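Local coordinates for TarM (Staphylococcus aureus subsp. aureus 21178, PDB 4X7R), which belongs to the glycosyl transferase group 1 family of the GT-B clan and holds uridine-5'-diphosphate in a pocket of the model, at residues 10-14 with 50-54; 316-322 with 391-397; 413-418 with 466-471. The protein carries 1 engineered substitution. One frame throughout, in Å; residues are numbered along the deposited sequence.

The three contacts follow one another along the chain, none nested in or crossing another. Contact 1 closes the loop from residues 10-14 to 50-54, bringing the loop between strand 3-7 and helix 17-31 against helix 47-56 beside the N-terminal parallel sheet. Contact 2 then joins 316-322 to 391-397, pairing strands 320-324 and 395-398 of the second parallel sheet. Contact 3 ties the end of helix 407-414, at 413-418, to helix 460-477 at 466-471. Contacts 2 and 3 are neighbours, with centres about 12 Å apart, and they touch where the backbones of Val-396 and Pro-418 pair and where Arg-417 reaches Glu-391. Contact 1 lies remote from both, its centre about 29 Å from that of contact 2.

Contact 1 of 3, residues 10-14 with 50-54; sequences ELDVN and IIKAL
Val-13, in the loop between strand 3-7 of the N-terminal parallel sheet and helix 17-31, lays one methyl against three residues of helix 47-56. With CG1 anti to its own carbonyl carbon (chi1 -62°), that branch comes 3.8 Å from Ala-53 CB and 4.0 Å from Leu-54 CG, while Ile-50 CG2 stands a little farther off. Leu-11 adds a second apolar patch: its CD1 meets Ile-51 CD1 at 3.9 Å, the two side chains crossing obliquely. The same leucine also packs on Phe-23 of helix 17-31 and on Met-66 of strand 66-68, and Leu-54 likewise touches Phe-23, so the aliphatic layer runs on into the surrounding fold.

A second group of contacts sets methyls against oxygens. Ile-50 turns its CD1 to Asp-12 OD1, 3.4 Å away, and its CG2 to Leu-11 O at 3.7 Å. Leu-54 CD2 approaches Asp-12 O to 3.5 Å.

Hydrogen bonds fix the loop itself. Asp-12 OD1 accepts the following amide, Val-13 N, at 2.9 Å; the donor arrives on the anti side of the carboxylate, 31° out of its plane. Asn-14 ND2 binds Val-13 O at 2.7 Å from above the carbonyl plane. Tyr-47, at the start of helix 47-56, holds Leu-11 N through its hydroxyl; Lys-44, just before that helix, binds Leu-11 O, the same lysine also forming a salt bridge with Glu-10.

No hydrogen bond joins 10-14 to 50-54 directly: methyl groups pack on one another and on the loop's oxygens, and the loop's directional polar restraints include Asp-12, Asn-14, Lys-44 and Tyr-47.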
loop_
_atom_site.group_PDB
_atom_site.type_symbol
_atom_site.label_atom_id
_atom_site.label_comp_id
_atom_site.label_asym_id
_atom_site.label_seq_id
_atom_site.Cartn_x
_atom_site.Cartn_y
_atom_site.Cartn_z
ATOM N N GLU A 10 -5.648 -3.428 1.677
ATOM C CA GLU A 10 -5.982 -3.525 0.251
ATOM C C GLU A 10 -4.749 -3.744 -0.589
ATOM O O GLU A 10 -3.617 -3.584 -0.107
ATOM C CB GLU A 10 -6.598 -2.188 -0.222
ATOM C CG GLU A 10 -5.598 -1.029 -0.324
ATOM C CD GLU A 10 -6.106 0.245 -0.972
ATOM O OE1 GLU A 10 -6.693 0.186 -2.077
ATOM O OE2 GLU A 10 -5.839 1.321 -0.400
ATOM N N LEU A 11 -4.978 -4.058 -1.872
ATOM C CA LEU A 11 -3.966 -4.156 -2.921
ATOM C C LEU A 11 -4.380 -3.172 -3.998
ATOM O O LEU A 11 -5.564 -3.040 -4.291
ATOM C CB LEU A 11 -3.865 -5.566 -3.535
ATOM C CG LEU A 11 -3.247 -6.682 -2.687
ATOM C CD1 LEU A 11 -3.186 -7.963 -3.481
ATOM C CD2 LEU A 11 -1.843 -6.300 -2.157
ATOM N N ASP A 12 -3.414 -2.460 -4.553
ATOM C CA ASP A 12 -3.606 -1.513 -5.636
ATOM C C ASP A 12 -2.329 -1.378 -6.461
ATOM O O ASP A 12 -1.268 -1.835 -6.022
ATOM C CB ASP A 12 -4.142 -0.143 -5.149
ATOM C CG ASP A 12 -5.133 0.459 -6.141
ATOM O OD1 ASP A 12 -5.174 -0.007 -7.300
ATOM O OD2 ASP A 12 -5.877 1.377 -5.752
ATOM N N VAL A 13 -2.433 -0.751 -7.644
ATOM C CA VAL A 13 -1.359 -0.579 -8.635
ATOM C C VAL A 13 -0.283 0.482 -8.371
ATOM O O VAL A 13 0.771 0.432 -9.024
ATOM C CB VAL A 13 -1.894 -0.482 -10.086
ATOM C CG1 VAL A 13 -2.616 -1.760 -10.490
ATOM C CG2 VAL A 13 -2.787 0.744 -10.267
ATOM N N ASN A 14 -0.524 1.486 -7.542
ATOM C CA ASN A 14 0.609 2.427 -7.439
ATOM C C ASN A 14 1.119 2.542 -6.002
ATOM O O ASN A 14 1.223 3.641 -5.463
ATOM C CB ASN A 14 0.295 3.790 -8.119
ATOM C CG ASN A 14 0.398 3.880 -9.652
ATOM O OD1 ASN A 14 0.246 4.971 -10.225
ATOM N ND2 ASN A 14 0.657 2.777 -10.373
ATOM N N ILE A 50 -7.665 -4.829 -11.021
ATOM C CA ILE A 50 -6.475 -4.428 -10.246
ATOM C C ILE A 50 -5.481 -5.606 -10.254
ATOM O O ILE A 50 -4.305 -5.420 -10.585
ATOM C CB ILE A 50 -6.834 -3.978 -8.794
ATOM C CG1 ILE A 50 -7.879 -2.807 -8.722
ATOM C CG2 ILE A 50 -5.583 -3.718 -7.939
ATOM C CD1 ILE A 50 -7.471 -1.444 -9.322
ATOM N N ILE A 51 -5.973 -6.811 -9.914
ATOM C CA ILE A 51 -5.182 -8.037 -9.869
ATOM C C ILE A 51 -4.491 -8.358 -11.213
ATOM O O ILE A 51 -3.258 -8.552 -11.236
ATOM C CB ILE A 51 -5.986 -9.216 -9.256
ATOM C CG1 ILE A 51 -6.469 -8.903 -7.800
ATOM C CG2 ILE A 51 -5.204 -10.536 -9.324
ATOM C CD1 ILE A 51 -5.336 -8.315 -6.775
ATOM N N LYS A 52 -5.265 -8.330 -12.330
ATOM C CA LYS A 52 -4.755 -8.567 -13.677
ATOM C C LYS A 52 -3.629 -7.593 -13.995
ATOM O O LYS A 52 -2.596 -8.022 -14.505
ATOM C CB LYS A 52 -5.865 -8.420 -14.743
ATOM C CG LYS A 52 -6.930 -9.502 -14.743
ATOM C CD LYS A 52 -7.894 -9.283 -15.908
ATOM C CE LYS A 52 -9.223 -9.988 -15.760
ATOM N NZ LYS A 52 -9.100 -11.468 -15.870
ATOM N N ALA A 53 -3.815 -6.285 -13.666
ATOM C CA ALA A 53 -2.817 -5.242 -13.915
ATOM C C ALA A 53 -1.523 -5.491 -13.128
ATOM O O ALA A 53 -0.448 -5.397 -13.711
ATOM C CB ALA A 53 -3.388 -3.876 -13.571
ATOM N N LEU A 54 -1.629 -5.830 -11.820
ATOM C CA LEU A 54 -0.484 -6.113 -10.937
ATOM C C LEU A 54 0.289 -7.331 -11.413
ATOM O O LEU A 54 1.517 -7.352 -11.318
ATOM C CB LEU A 54 -0.947 -6.342 -9.484
ATOM C CG LEU A 54 -1.360 -5.131 -8.657
ATOM C CD1 LEU A 54 -2.067 -5.562 -7.387
ATOM C CD2 LEU A 54 -0.160 -4.233 -8.354
#

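Contact 2 of 3, residues 316-322 with 391-397; sequences QTEKIVG and EDFKLVV
Gly-322 CA lies over the middle of the Phe-393 ring, 3.5 Å from the centroid and 6° off the ring normal, a CH-pi contact made close by the glycine's lack of a side chain. Ile-320 CG2 reaches the edge of the same ring at CD1. Farther along, Val-321 CG1 packs on Val-397 CG1 at 3.7 Å, while Val-321 CG2 faces Leu-395 CG.

Main-chain bonds hold these groups in step: Lys-394 N to Ile-320 O at 2.8 Å, Gly-322 N to Leu-395 O at 3.0 Å, and Val-397 N to Gly-322 O at 3.2 Å.

Before the strands, side chains take over. Gln-316, bent at chi2 (63°), gives NE2 to Asp-392 O at 2.8 Å; the acceptor lies in the amide plane, whereas the donor stands above the carbonyl plane. Its OE1 takes Glu-318 N, so both ends of the amide are engaged. The extended Lys-394 chain passes the carbonyls of Gln-316 and Glu-318, and NZ donates to Thr-317 O at 3.0 Å while also binding Val-457 O and forming a salt bridge with Asp-460.

Outside this shell, helix 446-457 packs on Val-321, Leu-395 and Val-397, and His-353 and Tyr-355 of strand 351-355 touch Phe-393. Strands 320-324 and 395-398 are the two central neighbours of a six-stranded parallel sheet with order 3-2-1-4-5-6, the Rossmann-like core of a GT-B domain.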
loop_
_atom_site.group_PDB
_atom_site.type_symbol
_atom_site.label_atom_id
_atom_site.label_comp_id
_atom_site.label_asym_id
_atom_site.label_seq_id
_atom_site.Cartn_x
_atom_site.Cartn_y
_atom_site.Cartn_z
ATOM N N GLN A 316 25.905 4.380 -15.448
ATOM C CA GLN A 316 25.514 5.709 -15.886
ATOM C C GLN A 316 26.647 6.709 -15.585
ATOM O O GLN A 316 26.935 6.973 -14.416
ATOM C CB GLN A 316 24.184 6.135 -15.236
ATOM C CG GLN A 316 23.770 7.580 -15.533
ATOM C CD GLN A 316 23.526 7.837 -17.001
ATOM O OE1 GLN A 316 24.462 7.974 -17.799
ATOM N NE2 GLN A 316 22.264 7.927 -17.383
ATOM N N THR A 317 27.306 7.233 -16.638
ATOM C CA THR A 317 28.398 8.203 -16.464
ATOM C C THR A 317 27.841 9.622 -16.335
ATOM O O THR A 317 28.519 10.500 -15.796
ATOM C CB THR A 317 29.501 8.052 -17.529
ATOM O OG1 THR A 317 28.922 8.091 -18.836
ATOM C CG2 THR A 317 30.324 6.780 -17.348
ATOM N N GLU A 318 26.601 9.833 -16.819
ATOM C CA GLU A 318 25.905 11.121 -16.736
ATOM C C GLU A 318 25.456 11.410 -15.300
ATOM O O GLU A 318 25.050 10.498 -14.572
ATOM C CB GLU A 318 24.695 11.170 -17.673
ATOM C CG GLU A 318 25.039 11.458 -19.120
ATOM C CD GLU A 318 24.004 10.990 -20.125
ATOM O OE1 GLU A 318 22.787 11.050 -19.834
ATOM O OE2 GLU A 318 24.425 10.558 -21.223
ATOM N N LYS A 319 25.523 12.689 -14.906
ATOM C CA LYS A 319 25.178 13.158 -13.565
ATOM C C LYS A 319 23.663 13.101 -13.309
ATOM O O LYS A 319 22.969 14.120 -13.335
ATOM C CB LYS A 319 25.760 14.558 -13.311
ATOM C CG LYS A 319 27.270 14.636 -13.462
ATOM C CD LYS A 319 27.707 16.047 -13.768
ATOM C CE LYS A 319 29.190 16.109 -13.981
ATOM N NZ LYS A 319 29.710 17.476 -13.737
ATOM N N ILE A 320 23.151 11.885 -13.083
ATOM C CA ILE A 320 21.738 11.673 -12.802
ATOM C C ILE A 320 21.614 11.112 -11.390
ATOM O O ILE A 320 22.158 10.040 -11.097
ATOM C CB ILE A 320 21.024 10.772 -13.861
ATOM C CG1 ILE A 320 21.428 11.083 -15.333
ATOM C CG2 ILE A 320 19.500 10.720 -13.650
ATOM C CD1 ILE A 320 21.024 12.425 -15.908
ATOM N N VAL A 321 20.921 11.853 -10.515
ATOM C CA VAL A 321 20.660 11.435 -9.137
ATOM C C VAL A 321 19.205 10.994 -9.100
ATOM O O VAL A 321 18.318 11.758 -9.486
ATOM C CB VAL A 321 20.987 12.530 -8.086
ATOM C CG1 VAL A 321 20.584 12.086 -6.686
ATOM C CG2 VAL A 321 22.463 12.896 -8.117
ATOM N N GLY A 322 18.978 9.758 -8.687
ATOM C CA GLY A 322 17.634 9.200 -8.635
ATOM C C GLY A 322 17.020 9.119 -7.256
ATOM O O GLY A 322 17.734 9.089 -6.249
ATOM N N GLU A 391 18.842 2.062 -14.000
ATOM C CA GLU A 391 19.915 2.005 -15.002
ATOM C C GLU A 391 20.326 3.430 -15.414
ATOM O O GLU A 391 21.508 3.693 -15.652
ATOM C CB GLU A 391 19.456 1.219 -16.248
ATOM C CG GLU A 391 18.866 -0.157 -15.975
ATOM C CD GLU A 391 18.689 -1.029 -17.204
ATOM O OE1 GLU A 391 19.710 -1.408 -17.825
ATOM O OE2 GLU A 391 17.525 -1.352 -17.535
ATOM N N ASP A 392 19.343 4.352 -15.462
ATOM C CA ASP A 392 19.539 5.754 -15.829
ATOM C C ASP A 392 20.220 6.595 -14.746
ATOM O O ASP A 392 20.654 7.704 -15.045
ATOM C CB ASP A 392 18.198 6.399 -16.230
ATOM C CG ASP A 392 17.562 5.840 -17.490
ATOM O OD1 ASP A 392 18.298 5.647 -18.495
ATOM O OD2 ASP A 392 16.317 5.651 -17.496
ATOM N N PHE A 393 20.299 6.099 -13.493
ATOM C CA PHE A 393 20.901 6.877 -12.402
ATOM C C PHE A 393 22.365 6.530 -12.156
ATOM O O PHE A 393 22.745 5.368 -12.266
ATOM C CB PHE A 393 20.106 6.737 -11.085
ATOM C CG PHE A 393 18.592 6.766 -11.130
ATOM C CD1 PHE A 393 17.914 7.683 -11.931
ATOM C CD2 PHE A 393 17.841 5.946 -10.291
ATOM C CE1 PHE A 393 16.513 7.727 -11.944
ATOM C CE2 PHE A 393 16.441 5.996 -10.298
ATOM C CZ PHE A 393 15.784 6.883 -11.124
ATOM N N LYS A 394 23.183 7.544 -11.816
ATOM C CA LYS A 394 24.602 7.386 -11.464
ATOM C C LYS A 394 24.686 6.977 -9.969
ATOM O O LYS A 394 25.539 6.175 -9.574
ATOM C CB LYS A 394 25.364 8.702 -11.718
ATOM C CG LYS A 394 26.870 8.592 -11.514
ATOM C CD LYS A 394 27.617 9.689 -12.222
ATOM C CE LYS A 394 29.097 9.414 -12.206
ATOM N NZ LYS A 394 29.830 10.337 -13.106
ATOM N N LEU A 395 23.775 7.545 -9.157
ATOM C CA LEU A 395 23.625 7.282 -7.731
ATOM C C LEU A 395 22.198 7.568 -7.291
ATOM O O LEU A 395 21.419 8.190 -8.019
ATOM C CB LEU A 395 24.654 8.050 -6.867
ATOM C CG LEU A 395 24.562 9.572 -6.872
ATOM C CD1 LEU A 395 24.154 10.101 -5.519
ATOM C CD2 LEU A 395 25.861 10.170 -7.281
ATOM N N VAL A 396 21.859 7.101 -6.096
ATOM C CA VAL A 396 20.542 7.272 -5.502
ATOM C C VAL A 396 20.706 7.995 -4.161
ATOM O O VAL A 396 21.756 7.926 -3.519
ATOM C CB VAL A 396 19.774 5.916 -5.450
ATOM C CG1 VAL A 396 18.667 5.899 -4.406
ATOM C CG2 VAL A 396 19.225 5.551 -6.829
ATOM N N VAL A 397 19.687 8.750 -3.787
ATOM C CA VAL A 397 19.710 9.544 -2.578
ATOM C C VAL A 397 18.518 9.209 -1.665
ATOM O O VAL A 397 17.437 8.855 -2.159
ATOM C CB VAL A 397 19.800 11.040 -2.975
ATOM C CG1 VAL A 397 18.532 11.506 -3.686
ATOM C CG2 VAL A 397 20.123 11.917 -1.786
#

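Contact 3 of 3, residues 413-418 with 466-471; sequences MISKRP and FGSKAR
The Schellman motif that ends helix 407-414 rests, through Lys-416, on Gly-467 of helix 460-477. Lys-416 is the C-prime residue, with positive phi (58°); its N returns to Met-413 O, and Arg-417 N to Ala-412 O. Its backbone then meets the glycine in a reciprocal pair of CA-H...O contacts: Gly-467 CA to Lys-416 O at 3.2 Å, and Lys-416 CA to Gly-467 O at 3.3 Å. Having no side chain on the face turned to the motif, Gly-467 lets the two backbones come this near.

Arg-471 supplies the polar link. CG leaves anti to the backbone N (chi1 151°) and the chain bends at chi3, which brings the guanidinium to the end of the first helix. NE, lying in the carbonyl plane, donates to Ile-414 O at 2.8 Å, and that oxygen sits at the guanidinium edge; NH2 adds a weak bond to the same oxygen and makes a further hydrogen bond to His-309 O. One helix-terminal carbonyl is thus gripped from the fork of an arginine, whose positive charge would probably interact favourably with the partial negative charge at the C-terminal end of helix 407-414. The extended Lys-416 side chain slants across that of Arg-471, its CE 3.8 Å from Arg-471 CD, but Lys-416 NZ stays 5.5 Å from Arg-471 NE, so the like charges do not touch.

Apolar packing flanks this centre. Ala-470 CB sits 3.7 Å from Met-413 CE, and the methionine, with Ile-414, goes on to touch Ile-474. Just after the motif, Pro-418 CB meets Phe-466 CB at 3.7 Å, the two side chains crossing at about a right angle; Phe-466 and Tyr-439 pack their rings edge-to-face.

Beyond the proline the chain enters strand 419-422, so the arrangement is a helix-to-strand connection of the C-terminal Rossmann-like domain, its Schellman turn packed on helix 460-477, near the C-terminal end of this GT-B protein.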
loop_
_atom_site.group_PDB
_atom_site.type_symbol
_atom_site.label_atom_id
_atom_site.label_comp_id
_atom_site.label_asym_id
_atom_site.label_seq_id
_atom_site.Cartn_x
_atom_site.Cartn_y
_atom_site.Cartn_z
ATOM N N MET A 413 21.177 -0.464 -4.726
ATOM C CA MET A 413 22.441 -1.156 -4.463
ATOM C C MET A 413 22.549 -2.434 -5.290
ATOM O O MET A 413 23.629 -2.725 -5.823
ATOM C CB MET A 413 22.613 -1.412 -2.970
ATOM C CG MET A 413 22.922 -0.132 -2.210
ATOM S SD MET A 413 22.996 -0.324 -0.427
ATOM C CE MET A 413 24.501 -1.241 -0.259
ATOM N N ILE A 414 21.423 -3.157 -5.457
ATOM C CA ILE A 414 21.365 -4.359 -6.316
ATOM C C ILE A 414 21.695 -3.969 -7.786
ATOM O O ILE A 414 22.451 -4.676 -8.448
ATOM C CB ILE A 414 20.025 -5.123 -6.174
ATOM C CG1 ILE A 414 19.857 -5.648 -4.743
ATOM C CG2 ILE A 414 19.899 -6.279 -7.192
ATOM C CD1 ILE A 414 18.458 -5.865 -4.357
ATOM N N SER A 415 21.211 -2.796 -8.247
ATOM C CA SER A 415 21.503 -2.305 -9.597
ATOM C C SER A 415 22.838 -1.558 -9.677
ATOM O O SER A 415 23.054 -0.809 -10.627
ATOM C CB SER A 415 20.352 -1.454 -10.120
ATOM O OG SER A 415 19.274 -2.301 -10.479
ATOM N N LYS A 416 23.743 -1.769 -8.685
ATOM C CA LYS A 416 25.078 -1.136 -8.598
ATOM C C LYS A 416 25.021 0.408 -8.587
ATOM O O LYS A 416 25.928 1.074 -9.100
ATOM C CB LYS A 416 26.031 -1.656 -9.695
ATOM C CG LYS A 416 26.351 -3.139 -9.640
ATOM C CD LYS A 416 27.312 -3.494 -10.765
ATOM C CE LYS A 416 27.736 -4.938 -10.732
ATOM N NZ LYS A 416 28.514 -5.322 -11.946
ATOM N N ARG A 417 23.938 0.969 -8.011
ATOM C CA ARG A 417 23.720 2.415 -7.887
ATOM C C ARG A 417 23.958 2.767 -6.416
ATOM O O ARG A 417 23.185 2.353 -5.555
ATOM C CB ARG A 417 22.296 2.837 -8.370
ATOM C CG ARG A 417 21.941 2.416 -9.818
ATOM C CD ARG A 417 23.104 2.592 -10.779
ATOM N NE ARG A 417 22.777 2.374 -12.189
ATOM C CZ ARG A 417 23.492 1.613 -13.018
ATOM N NH1 ARG A 417 24.529 0.919 -12.567
ATOM N NH2 ARG A 417 23.160 1.524 -14.296
ATOM N N PRO A 418 25.091 3.409 -6.085
ATOM C CA PRO A 418 25.367 3.689 -4.660
ATOM C C PRO A 418 24.386 4.672 -4.045
ATOM O O PRO A 418 23.822 5.517 -4.742
ATOM C CB PRO A 418 26.811 4.208 -4.659
ATOM C CG PRO A 418 27.042 4.731 -6.044
ATOM C CD PRO A 418 26.159 3.935 -6.970
ATOM N N PHE A 466 31.862 1.870 -5.810
ATOM C CA PHE A 466 30.891 1.898 -4.713
ATOM C C PHE A 466 29.711 1.008 -5.056
ATOM O O PHE A 466 29.363 0.140 -4.255
ATOM C CB PHE A 466 30.445 3.341 -4.401
ATOM C CG PHE A 466 31.283 4.118 -3.405
ATOM C CD1 PHE A 466 32.613 3.781 -3.169
ATOM C CD2 PHE A 466 30.756 5.219 -2.743
ATOM C CE1 PHE A 466 33.386 4.507 -2.257
ATOM C CE2 PHE A 466 31.536 5.956 -1.849
ATOM C CZ PHE A 466 32.849 5.602 -1.619
ATOM N N GLY A 467 29.184 1.172 -6.272
ATOM C CA GLY A 467 28.059 0.396 -6.785
ATOM C C GLY A 467 28.321 -1.094 -6.832
ATOM O O GLY A 467 27.480 -1.890 -6.406
ATOM N N SER A 468 29.517 -1.473 -7.322
ATOM C CA SER A 468 29.968 -2.868 -7.426
ATOM C C SER A 468 30.022 -3.527 -6.030
ATOM O O SER A 468 29.489 -4.618 -5.855
ATOM C CB SER A 468 31.328 -2.939 -8.132
ATOM O OG SER A 468 31.214 -3.157 -9.533
ATOM N N LYS A 469 30.623 -2.836 -5.035
ATOM C CA LYS A 469 30.710 -3.297 -3.648
ATOM C C LYS A 469 29.300 -3.363 -3.015
ATOM O O LYS A 469 29.033 -4.261 -2.215
ATOM C CB LYS A 469 31.619 -2.364 -2.829
ATOM C CG LYS A 469 33.116 -2.541 -3.080
ATOM C CD LYS A 469 33.718 -3.553 -2.103
ATOM C CE LYS A 469 34.915 -4.277 -2.675
ATOM N NZ LYS A 469 35.211 -5.534 -1.931
ATOM N N ALA A 470 28.396 -2.420 -3.400
ATOM C CA ALA A 470 27.012 -2.344 -2.910
ATOM C C ALA A 470 26.209 -3.601 -3.217
ATOM O O ALA A 470 25.607 -4.160 -2.297
ATOM C CB ALA A 470 26.310 -1.104 -3.449
ATOM N N ARG A 471 26.239 -4.073 -4.487
ATOM C CA ARG A 471 25.521 -5.292 -4.937
ATOM C C ARG A 471 26.085 -6.519 -4.208
ATOM O O ARG A 471 25.322 -7.329 -3.686
ATOM C CB ARG A 471 25.576 -5.441 -6.476
ATOM C CG ARG A 471 25.532 -6.881 -6.989
ATOM C CD ARG A 471 25.510 -6.995 -8.502
ATOM N NE ARG A 471 24.141 -6.835 -8.962
ATOM C CZ ARG A 471 23.339 -7.830 -9.313
ATOM N NH1 ARG A 471 23.798 -9.075 -9.378
ATOM N NH2 ARG A 471 22.080 -7.584 -9.643
#